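Local coordinates for protein mevalonate diphosphate decarboxylase (Legionella pneumophila, PDB 3LTO) that probably catalyses the ATP-dependent decarboxylation of mevalonate diphosphate to isopentenyl diphosphate in isoprenoid biosynthesis, at residues M1-L13 with A115-L128. Numbering follows the deposited sequence.
Sequences MHWFAQAPANIAL and AALTKCASIALSEL
Trp3 lays one face of its indole on Ala124: the CA of Ala124 stands 3.4 Å from the centroid of the five-membered ring of Trp3 and 7° off the ring normal, a CH-pi contact, while the methyl of Ala124 reaches the same ring nearer its rim. At the indole edge, Trp3 NE1 donates to Glu127 OE1 over 2.9 Å. The carboxylate oxygen lies almost in the ring plane, yet the N-H meets it from above the carboxylate plane, the two planes being 63° apart. Farther round the ring, Leu128 CD1 comes within 3.8 Å of Trp3 CH2.

Next along the strand, Ala5 CB sits 3.6 Å from Cys120 CB, and Ala7 CB meets Ala115 CB at 3.4 Å, tighter than usual for two methyls. With SG anti to its own backbone nitrogen, Cys120 sends its sulfur back to the Trp3 backbone, 3.3 Å from Trp3 O. The axes of strand 2-12 and helix segment 115-128 come within 6.4 Å, consistent with the small residues between them. Strand 2-12 and helix 110-129 belong to the N-terminal domain of a GHMP-type fold, and the helix packs against the sheet with segment 115-128 roughly antiparallel to the strand, 149° between their N-to-C directions.

Lys119 bends at chi3, so that NZ donates a hydrogen bond to Gln6 O over 2.8 Å, in the carbonyl plane. On the neighbouring antiparallel strand 31-47, Leu45, Val43 and Ser41 form backbone hydrogen bonds with Trp3, Ala5 and Ala7. Phe93 of strand 93-99 touches both Trp3 and Leu128, and helix 71-87 packs on Leu117, Ala121 and Leu125.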
loop_
_atom_site.group_PDB
_atom_site.type_symbol
_atom_site.label_atom_id
_atom_site.label_comp_id
_atom_site.label_asym_id
_atom_site.label_seq_id
_atom_site.Cartn_x
_atom_site.Cartn_y
_atom_site.Cartn_z
HETATM N N MSE A 1 30.053 18.839 10.481
HETATM C CA MSE A 1 30.181 17.780 11.518
HETATM C C MSE A 1 29.700 16.425 10.997
HETATM O O MSE A 1 29.829 16.141 9.804
HETATM C CB MSE A 1 29.388 18.178 12.757
HETATM C CG MSE A 1 27.906 18.340 12.506
HETATM SE SE MSE A 1 26.936 17.769 14.052
HETATM C CE MSE A 1 25.321 18.822 13.800
ATOM N N HIS A 2 29.153 15.589 11.882
ATOM C CA HIS A 2 28.685 14.262 11.472
ATOM C C HIS A 2 27.352 13.820 12.077
ATOM O O HIS A 2 26.858 14.396 13.048
ATOM C CB HIS A 2 29.732 13.196 11.812
ATOM C CG HIS A 2 29.621 12.669 13.209
ATOM N ND1 HIS A 2 29.973 13.409 14.317
ATOM C CD2 HIS A 2 29.146 11.491 13.681
ATOM C CE1 HIS A 2 29.720 12.711 15.410
ATOM N NE2 HIS A 2 29.217 11.543 15.052
ATOM N N TRP A 3 26.802 12.759 11.498
ATOM C CA TRP A 3 25.540 12.173 11.932
ATOM C C TRP A 3 25.781 10.672 11.959
ATOM O O TRP A 3 26.567 10.159 11.168
ATOM C CB TRP A 3 24.435 12.530 10.935
ATOM C CG TRP A 3 24.179 14.010 10.865
ATOM C CD1 TRP A 3 23.295 14.721 11.620
ATOM C CD2 TRP A 3 24.843 14.961 10.020
ATOM N NE1 TRP A 3 23.359 16.054 11.301
ATOM C CE2 TRP A 3 24.302 16.231 10.320
ATOM C CE3 TRP A 3 25.838 14.864 9.038
ATOM C CZ2 TRP A 3 24.725 17.399 9.672
ATOM C CZ3 TRP A 3 26.260 16.031 8.391
ATOM C CH2 TRP A 3 25.700 17.279 8.713
ATOM N N PHE A 4 25.120 9.972 12.876
ATOM C CA PHE A 4 25.297 8.529 13.011
ATOM C C PHE A 4 23.957 7.856 13.301
ATOM O O PHE A 4 23.152 8.377 14.067
ATOM C CB PHE A 4 26.277 8.258 14.157
ATOM C CG PHE A 4 26.630 6.807 14.344
ATOM C CD1 PHE A 4 27.617 6.206 13.570
ATOM C CD2 PHE A 4 26.015 6.055 15.340
ATOM C CE1 PHE A 4 27.994 4.875 13.792
ATOM C CE2 PHE A 4 26.385 4.722 15.571
ATOM C CZ PHE A 4 27.375 4.134 14.797
ATOM N N ALA A 5 23.715 6.709 12.676
ATOM C CA ALA A 5 22.480 5.961 12.900
ATOM C C ALA A 5 22.736 4.471 12.703
ATOM O O ALA A 5 23.699 4.071 12.047
ATOM C CB ALA A 5 21.378 6.437 11.945
ATOM N N GLN A 6 21.866 3.653 13.273
ATOM C CA GLN A 6 21.997 2.212 13.166
ATOM C C GLN A 6 20.645 1.590 12.850
ATOM O O GLN A 6 19.604 2.196 13.068
ATOM C CB GLN A 6 22.547 1.636 14.476
ATOM C CG GLN A 6 23.901 2.209 14.865
ATOM C CD GLN A 6 24.467 1.575 16.124
ATOM O OE1 GLN A 6 23.854 1.624 17.185
ATOM N NE2 GLN A 6 25.646 0.973 16.006
ATOM N N ALA A 7 20.673 0.381 12.317
ATOM C CA ALA A 7 19.454 -0.327 11.981
ATOM C C ALA A 7 19.738 -1.811 12.123
ATOM O O ALA A 7 20.863 -2.267 11.925
ATOM C CB ALA A 7 19.022 -0.002 10.559
ATOM N N PRO A 8 18.716 -2.580 12.493
ATOM C CA PRO A 8 18.864 -4.022 12.666
ATOM C C PRO A 8 18.616 -4.819 11.393
ATOM O O PRO A 8 17.946 -4.356 10.474
ATOM C CB PRO A 8 17.837 -4.335 13.738
ATOM C CG PRO A 8 16.714 -3.411 13.374
ATOM C CD PRO A 8 17.419 -2.110 13.013
ATOM N N ALA A 9 19.177 -6.019 11.334
ATOM C CA ALA A 9 18.952 -6.878 10.187
ATOM C C ALA A 9 17.646 -7.598 10.492
ATOM O O ALA A 9 17.125 -7.507 11.604
ATOM C CB ALA A 9 20.077 -7.880 10.048
ATOM N N ASN A 10 17.100 -8.296 9.512
ATOM C CA ASN A 10 15.870 -9.026 9.751
ATOM C C ASN A 10 15.913 -10.265 8.885
ATOM O O ASN A 10 16.573 -10.274 7.845
ATOM C CB ASN A 10 14.645 -8.149 9.436
ATOM C CG ASN A 10 14.370 -8.018 7.948
ATOM O OD1 ASN A 10 13.962 -8.979 7.290
ATOM N ND2 ASN A 10 14.590 -6.820 7.410
ATOM N N ILE A 11 15.235 -11.316 9.338
ATOM C CA ILE A 11 15.192 -12.588 8.624
ATOM C C ILE A 11 13.749 -12.980 8.282
ATOM O O ILE A 11 12.897 -13.130 9.160
ATOM C CB ILE A 11 15.833 -13.708 9.468
ATOM C CG1 ILE A 11 15.790 -15.030 8.701
ATOM C CG2 ILE A 11 15.101 -13.844 10.794
ATOM C CD1 ILE A 11 16.620 -15.035 7.439
ATOM N N ALA A 12 13.492 -13.146 6.991
ATOM C CA ALA A 12 12.166 -13.489 6.503
ATOM C C ALA A 12 11.780 -14.964 6.597
ATOM O O ALA A 12 12.547 -15.846 6.214
ATOM C CB ALA A 12 12.028 -13.008 5.055
ATOM N N LEU A 13 10.585 -15.214 7.129
ATOM C CA LEU A 13 10.028 -16.564 7.240
ATOM C C LEU A 13 9.263 -16.822 5.927
ATOM O O LEU A 13 9.252 -17.944 5.408
ATOM C CB LEU A 13 9.095 -16.657 8.456
ATOM C CG LEU A 13 9.757 -16.964 9.809
ATOM C CD1 LEU A 13 10.971 -16.087 10.003
ATOM C CD2 LEU A 13 8.767 -16.764 10.944
ATOM N N ALA A 115 18.712 0.579 5.678
ATOM C CA ALA A 115 17.855 1.150 6.722
ATOM C C ALA A 115 18.656 2.188 7.516
ATOM O O ALA A 115 18.159 3.287 7.785
ATOM C CB ALA A 115 17.336 0.060 7.656
ATOM N N ALA A 116 19.891 1.833 7.879
ATOM C CA ALA A 116 20.782 2.732 8.627
ATOM C C ALA A 116 21.054 4.004 7.820
ATOM O O ALA A 116 20.995 5.107 8.351
ATOM C CB ALA A 116 22.107 2.032 8.940
ATOM N N LEU A 117 21.363 3.845 6.538
ATOM C CA LEU A 117 21.618 4.996 5.686
ATOM C C LEU A 117 20.377 5.890 5.643
ATOM O O LEU A 117 20.477 7.112 5.730
ATOM C CB LEU A 117 21.970 4.553 4.258
ATOM C CG LEU A 117 22.138 5.694 3.242
ATOM C CD1 LEU A 117 23.124 6.728 3.769
ATOM C CD2 LEU A 117 22.628 5.129 1.915
ATOM N N THR A 118 19.205 5.278 5.501
ATOM C CA THR A 118 17.976 6.050 5.447
ATOM C C THR A 118 17.791 6.870 6.722
ATOM O O THR A 118 17.501 8.062 6.667
ATOM C CB THR A 118 16.743 5.146 5.266
ATOM O OG1 THR A 118 16.850 4.421 4.036
ATOM C CG2 THR A 118 15.477 5.994 5.248
ATOM N N LYS A 119 17.961 6.216 7.864
ATOM C CA LYS A 119 17.814 6.867 9.162
ATOM C C LYS A 119 18.831 7.982 9.370
ATOM O O LYS A 119 18.475 9.084 9.797
ATOM C CB LYS A 119 17.927 5.821 10.283
ATOM C CG LYS A 119 16.835 4.771 10.194
ATOM C CD LYS A 119 17.079 3.566 11.093
ATOM C CE LYS A 119 16.819 3.863 12.558
ATOM N NZ LYS A 119 16.811 2.604 13.362
ATOM N N CYS A 120 20.095 7.709 9.061
ATOM C CA CYS A 120 21.126 8.725 9.234
ATOM C C CYS A 120 20.920 9.920 8.290
ATOM O O CYS A 120 21.031 11.071 8.711
ATOM C CB CYS A 120 22.506 8.118 9.001
ATOM S SG CYS A 120 23.871 9.182 9.505
ATOM N N ALA A 121 20.617 9.648 7.023
ATOM C CA ALA A 121 20.412 10.725 6.056
ATOM C C ALA A 121 19.185 11.544 6.437
ATOM O O ALA A 121 19.165 12.770 6.278
ATOM C CB ALA A 121 20.255 10.150 4.634
ATOM N N SER A 122 18.164 10.860 6.946
ATOM C CA SER A 122 16.942 11.527 7.359
ATOM C C SER A 122 17.251 12.528 8.457
ATOM O O SER A 122 16.754 13.653 8.437
ATOM C CB SER A 122 15.906 10.511 7.851
ATOM O OG SER A 122 15.343 9.817 6.756
ATOM N N ILE A 123 18.079 12.114 9.408
ATOM C CA ILE A 123 18.460 12.982 10.513
ATOM C C ILE A 123 19.299 14.127 9.968
ATOM O O ILE A 123 18.944 15.299 10.113
ATOM C CB ILE A 123 19.256 12.195 11.572
ATOM C CG1 ILE A 123 18.336 11.159 12.228
ATOM C CG2 ILE A 123 19.845 13.145 12.611
ATOM C CD1 ILE A 123 19.030 10.247 13.201
ATOM N N ALA A 124 20.402 13.778 9.319
ATOM C CA ALA A 124 21.306 14.757 8.734
ATOM C C ALA A 124 20.593 15.768 7.836
ATOM O O ALA A 124 20.747 16.972 8.004
ATOM C CB ALA A 124 22.382 14.044 7.937
ATOM N N LEU A 125 19.812 15.273 6.883
ATOM C CA LEU A 125 19.116 16.141 5.945
ATOM C C LEU A 125 18.023 16.986 6.584
ATOM O O LEU A 125 17.738 18.097 6.130
ATOM C CB LEU A 125 18.565 15.303 4.785
ATOM C CG LEU A 125 19.696 14.650 3.979
ATOM C CD1 LEU A 125 19.142 13.742 2.883
ATOM C CD2 LEU A 125 20.563 15.752 3.377
ATOM N N SER A 126 17.424 16.458 7.646
ATOM C CA SER A 126 16.387 17.162 8.382
ATOM C C SER A 126 16.985 18.414 9.048
ATOM O O SER A 126 16.455 19.515 8.909
ATOM C CB SER A 126 15.796 16.235 9.449
ATOM O OG SER A 126 14.751 16.868 10.161
ATOM N N GLU A 127 18.098 18.241 9.755
ATOM C CA GLU A 127 18.751 19.357 10.438
ATOM C C GLU A 127 19.408 20.353 9.476
ATOM O O GLU A 127 19.463 21.546 9.761
ATOM C CB GLU A 127 19.808 18.841 11.427
ATOM C CG GLU A 127 19.280 17.857 12.459
ATOM C CD GLU A 127 20.367 17.351 13.394
ATOM O OE1 GLU A 127 21.552 17.548 13.072
ATOM O OE2 GLU A 127 20.038 16.750 14.443
ATOM N N LEU A 128 19.907 19.866 8.343
ATOM C CA LEU A 128 20.561 20.733 7.369
ATOM C C LEU A 128 19.600 21.607 6.575
ATOM O O LEU A 128 19.934 22.731 6.208
ATOM C CB LEU A 128 21.392 19.904 6.390
ATOM C CG LEU A 128 22.772 19.468 6.892
ATOM C CD1 LEU A 128 23.361 18.408 5.974
ATOM C CD2 LEU A 128 23.680 20.694 6.975
#